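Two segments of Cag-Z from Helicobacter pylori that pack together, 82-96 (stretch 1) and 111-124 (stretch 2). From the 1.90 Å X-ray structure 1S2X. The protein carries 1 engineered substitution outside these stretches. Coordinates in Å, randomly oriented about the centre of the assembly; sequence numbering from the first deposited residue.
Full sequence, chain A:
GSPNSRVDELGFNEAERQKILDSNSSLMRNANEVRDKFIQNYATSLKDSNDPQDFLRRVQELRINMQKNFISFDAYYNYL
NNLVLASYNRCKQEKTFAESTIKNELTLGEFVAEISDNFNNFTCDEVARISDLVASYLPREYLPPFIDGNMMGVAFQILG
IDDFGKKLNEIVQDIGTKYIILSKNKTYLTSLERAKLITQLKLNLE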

# COMPACT_ATOMS: atom_id res chain seq x y z
N ASN A 82 9.70 2.44 -2.14
CA ASN A 82 10.40 3.71 -1.99
C ASN A 82 10.08 4.38 -0.65
O ASN A 82 10.97 4.83 0.07
CB ASN A 82 10.02 4.67 -3.10
CG ASN A 82 10.44 4.14 -4.46
OD1 ASN A 82 11.07 3.09 -4.54
ND2 ASN A 82 10.08 4.87 -5.51
N LEU A 83 8.79 4.44 -0.33
CA LEU A 83 8.32 5.01 0.91
C LEU A 83 8.88 4.29 2.13
O LEU A 83 9.36 4.89 3.08
CB LEU A 83 6.78 4.94 0.98
CG LEU A 83 6.21 5.48 2.30
CD1 LEU A 83 5.43 6.76 2.05
CD2 LEU A 83 5.36 4.43 2.99
N VAL A 84 8.78 2.96 2.10
CA VAL A 84 9.27 2.15 3.22
C VAL A 84 10.76 2.35 3.43
O VAL A 84 11.20 2.47 4.58
CB VAL A 84 8.97 0.66 3.00
CG1 VAL A 84 9.71 -0.22 4.01
CG2 VAL A 84 7.46 0.44 3.09
N LEU A 85 11.50 2.38 2.33
CA LEU A 85 12.95 2.55 2.38
C LEU A 85 13.30 3.91 2.98
O LEU A 85 14.10 3.99 3.91
CB LEU A 85 13.55 2.38 0.98
CG LEU A 85 15.07 2.41 0.89
CD1 LEU A 85 15.70 1.27 1.68
CD2 LEU A 85 15.52 2.38 -0.56
N ALA A 86 12.66 4.93 2.43
CA ALA A 86 12.89 6.32 2.81
C ALA A 86 12.57 6.55 4.29
O ALA A 86 13.28 7.35 4.90
CB ALA A 86 12.08 7.30 1.97
N SER A 87 11.56 5.87 4.79
CA SER A 87 11.11 5.90 6.17
C SER A 87 12.14 5.21 7.07
O SER A 87 12.44 5.68 8.17
CB SER A 87 9.74 5.22 6.31
OG SER A 87 8.68 6.01 5.80
N TYR A 88 12.66 4.09 6.58
CA TYR A 88 13.68 3.31 7.27
C TYR A 88 14.98 4.09 7.44
O TYR A 88 15.58 4.07 8.50
CB TYR A 88 14.01 2.04 6.49
CG TYR A 88 15.15 1.23 7.05
CD1 TYR A 88 16.34 1.09 6.36
CD2 TYR A 88 15.02 0.59 8.28
CE1 TYR A 88 17.39 0.34 6.87
CE2 TYR A 88 16.06 -0.15 8.80
CZ TYR A 88 17.24 -0.28 8.09
OH TYR A 88 18.27 -1.02 8.61
N ASN A 89 15.35 4.76 6.36
CA ASN A 89 16.54 5.57 6.26
C ASN A 89 16.46 6.77 7.19
O ASN A 89 17.48 7.13 7.79
CB ASN A 89 16.73 6.02 4.81
CG ASN A 89 17.28 4.92 3.92
OD1 ASN A 89 17.29 5.07 2.69
ND2 ASN A 89 17.76 3.83 4.50
N ARG A 90 15.29 7.36 7.34
CA ARG A 90 15.07 8.46 8.28
C ARG A 90 15.13 7.97 9.72
O ARG A 90 15.83 8.51 10.59
CB ARG A 90 13.72 9.12 8.01
CG ARG A 90 13.33 10.27 8.92
CD ARG A 90 14.48 11.21 9.21
NE ARG A 90 14.24 11.99 10.43
CZ ARG A 90 14.85 13.13 10.72
NH1 ARG A 90 14.56 13.76 11.85
NH2 ARG A 90 15.75 13.65 9.89
N CYS A 91 14.40 6.89 10.03
CA CYS A 91 14.42 6.37 11.39
C CYS A 91 15.78 5.83 11.82
O CYS A 91 16.13 5.92 13.00
CB CYS A 91 13.36 5.27 11.54
SG CYS A 91 11.67 5.88 11.25
N LYS A 92 16.55 5.28 10.89
CA LYS A 92 17.84 4.70 11.24
C LYS A 92 18.83 5.79 11.69
O LYS A 92 19.56 5.55 12.65
CB LYS A 92 18.44 3.89 10.09
CG LYS A 92 19.42 2.83 10.58
CD LYS A 92 19.42 1.61 9.68
CE LYS A 92 20.77 0.94 9.58
NZ LYS A 92 21.82 1.87 9.06
N GLN A 93 18.80 6.90 10.98
CA GLN A 93 19.57 8.10 11.20
C GLN A 93 19.16 8.73 12.53
O GLN A 93 19.99 9.08 13.37
CB GLN A 93 19.38 9.11 10.07
CG GLN A 93 19.47 10.57 10.49
CD GLN A 93 19.81 11.49 9.33
OE1 GLN A 93 19.82 12.72 9.47
NE2 GLN A 93 20.12 10.90 8.18
N GLU A 94 17.85 8.86 12.72
CA GLU A 94 17.33 9.34 13.99
C GLU A 94 17.86 8.43 15.10
O GLU A 94 18.45 8.89 16.08
CB GLU A 94 15.81 9.40 14.01
CG GLU A 94 15.21 10.53 13.20
CD GLU A 94 13.73 10.76 13.44
OE1 GLU A 94 13.19 10.37 14.50
OE2 GLU A 94 13.10 11.37 12.56
N LYS A 95 17.65 7.12 14.91
CA LYS A 95 18.07 6.13 15.88
C LYS A 95 19.54 6.32 16.24
O LYS A 95 19.93 6.25 17.40
CB LYS A 95 17.85 4.70 15.38
CG LYS A 95 17.61 3.73 16.53
CD LYS A 95 17.65 2.28 16.07
CE LYS A 95 18.88 1.57 16.61
NZ LYS A 95 18.59 0.15 16.97
N THR A 96 20.38 6.55 15.23
CA THR A 96 21.80 6.68 15.53
C THR A 96 22.05 7.94 16.36
O THR A 96 22.69 7.84 17.41
CB THR A 96 22.66 6.71 14.26
OG1 THR A 96 22.35 5.59 13.44
CG2 THR A 96 24.14 6.61 14.62
N PHE A 111 12.80 6.93 23.00
CA PHE A 111 12.94 7.46 21.64
C PHE A 111 13.04 6.33 20.63
O PHE A 111 12.52 6.44 19.52
CB PHE A 111 14.17 8.38 21.55
CG PHE A 111 13.91 9.79 22.03
CD1 PHE A 111 13.27 10.73 21.24
CD2 PHE A 111 14.31 10.19 23.30
CE1 PHE A 111 13.04 12.02 21.66
CE2 PHE A 111 14.09 11.49 23.73
CZ PHE A 111 13.46 12.41 22.92
N VAL A 112 13.69 5.24 21.01
CA VAL A 112 13.82 4.10 20.10
C VAL A 112 12.46 3.45 19.91
O VAL A 112 12.09 3.05 18.80
CB VAL A 112 14.88 3.12 20.64
CG1 VAL A 112 14.63 1.69 20.20
CG2 VAL A 112 16.25 3.60 20.17
N ALA A 113 11.67 3.34 20.97
CA ALA A 113 10.32 2.81 20.84
C ALA A 113 9.40 3.73 20.04
O ALA A 113 8.60 3.27 19.23
CB ALA A 113 9.73 2.57 22.22
N GLU A 114 9.49 5.04 20.25
CA GLU A 114 8.63 5.97 19.51
C GLU A 114 8.93 5.92 18.01
O GLU A 114 8.04 5.89 17.17
CB GLU A 114 8.80 7.40 20.00
CG GLU A 114 8.02 8.45 19.23
CD GLU A 114 6.58 8.60 19.65
OE1 GLU A 114 5.98 9.66 19.36
OE2 GLU A 114 6.02 7.67 20.27
N ILE A 115 10.23 5.92 17.72
CA ILE A 115 10.71 5.98 16.35
C ILE A 115 10.29 4.76 15.55
O ILE A 115 9.82 4.87 14.41
CB ILE A 115 12.24 6.10 16.33
CG1 ILE A 115 12.74 7.55 16.48
CG2 ILE A 115 12.82 5.45 15.08
CD1 ILE A 115 14.23 7.65 16.73
N SER A 116 10.45 3.58 16.13
CA SER A 116 10.12 2.36 15.40
C SER A 116 8.62 2.13 15.33
O SER A 116 8.11 1.63 14.32
CB SER A 116 10.84 1.18 16.06
OG SER A 116 10.37 0.99 17.38
N ASP A 117 7.88 2.50 16.37
CA ASP A 117 6.43 2.38 16.42
C ASP A 117 5.79 3.31 15.39
O ASP A 117 4.74 2.99 14.85
CB ASP A 117 5.86 2.73 17.79
CG ASP A 117 6.05 1.69 18.87
OD1 ASP A 117 6.32 0.51 18.58
OD2 ASP A 117 5.91 2.07 20.05
N ASN A 118 6.41 4.46 15.14
CA ASN A 118 5.83 5.36 14.15
C ASN A 118 6.21 4.90 12.74
O ASN A 118 5.48 5.19 11.79
CB ASN A 118 6.26 6.81 14.38
CG ASN A 118 5.58 7.41 15.59
OD1 ASN A 118 4.57 6.88 16.08
ND2 ASN A 118 6.12 8.51 16.09
N PHE A 119 7.34 4.21 12.64
CA PHE A 119 7.75 3.60 11.38
C PHE A 119 6.77 2.47 11.05
O PHE A 119 6.25 2.38 9.94
CB PHE A 119 9.19 3.07 11.41
CG PHE A 119 9.58 2.19 10.24
CD1 PHE A 119 9.51 0.80 10.31
CD2 PHE A 119 10.03 2.74 9.05
CE1 PHE A 119 9.85 -0.00 9.24
CE2 PHE A 119 10.36 1.95 7.96
CZ PHE A 119 10.26 0.57 8.05
N ASN A 120 6.51 1.63 12.04
CA ASN A 120 5.62 0.50 11.80
C ASN A 120 4.24 0.98 11.34
O ASN A 120 3.66 0.39 10.43
CB ASN A 120 5.46 -0.38 13.03
CG ASN A 120 4.84 -1.72 12.67
OD1 ASN A 120 5.20 -2.32 11.66
ND2 ASN A 120 3.90 -2.22 13.48
N ASN A 121 3.75 2.04 11.97
CA ASN A 121 2.39 2.53 11.77
C ASN A 121 2.23 3.38 10.53
O ASN A 121 1.21 3.30 9.81
CB ASN A 121 1.97 3.33 13.02
CG ASN A 121 1.69 2.33 14.14
OD1 ASN A 121 1.76 2.66 15.32
ND2 ASN A 121 1.38 1.10 13.74
N PHE A 122 3.23 4.21 10.26
CA PHE A 122 3.14 5.05 9.07
C PHE A 122 3.24 4.19 7.81
O PHE A 122 2.52 4.40 6.83
CB PHE A 122 4.24 6.09 9.13
CG PHE A 122 4.49 6.88 7.85
CD1 PHE A 122 5.53 6.55 7.02
CD2 PHE A 122 3.67 7.94 7.50
CE1 PHE A 122 5.75 7.26 5.85
CE2 PHE A 122 3.90 8.66 6.35
CZ PHE A 122 4.96 8.33 5.52
N THR A 123 4.13 3.19 7.81
CA THR A 123 4.31 2.40 6.60
C THR A 123 3.13 1.45 6.41
O THR A 123 2.62 1.36 5.29
CB THR A 123 5.60 1.56 6.59
OG1 THR A 123 5.64 0.73 7.75
CG2 THR A 123 6.82 2.46 6.63
N CYS A 124 2.75 0.78 7.49
CA CYS A 124 1.63 -0.17 7.44
C CYS A 124 0.33 0.51 7.05
O CYS A 124 -0.52 -0.08 6.36
CB CYS A 124 1.51 -0.90 8.77
SG CYS A 124 2.67 -2.28 8.93

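Residues 82-96 and 111-124 each lie within a longer α-helix, and the two segments run almost exactly antiparallel, with 178° between their N-to-C directions and a closest axial approach of 10.0 Å. Near-antiparallel axes keep the helices side by side along the whole length of the contact. The CA atoms pair in a regular ladder: Val84 CA lies 6.0 Å from Thr123 CA, Ser87 CA 6.6 Å from Phe119 CA, Cys91 CA 6.2 Å from Ile115 CA, and Lys95 CA 6.3 Å from Val112 CA. The steps of three or four residues match the helical repeat, so one stripe of each helix returns to the interface at every turn. Backbone hydrogen bonds of the i to i+4 kind run along each helix, and no hydrogen bond crosses between them; the contact, which buries 583 Å² with both sides summed, is made by van der Waals packing of side chains against side chains and, in places, against backbone atoms.

Phe119 is the central knob. With chi1 in the t well, its side chain sits in a hole formed by Val84, Ser87, Tyr88 and Cys91, residues on successive turns of the facing helix. The ring edge meets the backbone carbonyl at Val84 O, 3.5 Å from Phe119 CE2, and the side-chain methylene at Ser87 CB, 3.7 Å from Phe119 CD2. A carbonyl oxygen at a ring edge faces the slightly positive C-H rim of the aromatic system. Val84 O also accepts the helical hydrogen bond from Tyr88 N, so the ring packs beside a polar group already paired within its own helix. Apolar contacts complete the pocket: Tyr88 CB is 3.9 Å from Phe119 CE2, and Val84 CG1 is 4.2 Å from Phe119 CZ. Cys91 SG lies 3.8 Å from Phe119 CB and approaches the ring obliquely, 5.3 Å from its centroid.

One turn further along, Phe122 and Thr123 meet Leu83, Val84 and Ser87. Leu83 CD1 packs 3.8 Å from Phe122 CZ, while Ser87 OG touches the edge of the same ring, 3.2 Å from Phe122 CE1. That hydroxyl donates a hydrogen bond to Leu83 O, at 3.0 Å from Ser87 OG, so the hydroxyl of this buried serine is paired within its own helix. Thr123 behaves similarly: its OG1 donates to Phe119 O at 2.8 Å, and its methyl CG2 lies 4.0 Å from Ser87 CB.

Toward the other end, Ile115 takes over, its CA-to-CB bond directed toward the facing helix. Its CG2 packs 3.6 Å from Cys91 CB, a close fit between small aliphatic groups, and its CD1 lies 3.9 Å from Lys95 N. Glu94 OE1 comes within 3.5 Å of Ile115 CG1, a van der Waals approach; the carboxylate is paired away from this contact: OE1 is hydrogen-bonded elsewhere in the structure, and Glu94 OE2 forms a salt bridge with Arg90 NE at a very short 2.5 Å. Finally, Lys95 contributes the aliphatic part of its chain, with Lys95 CG 3.9 Å from Val112 CG2.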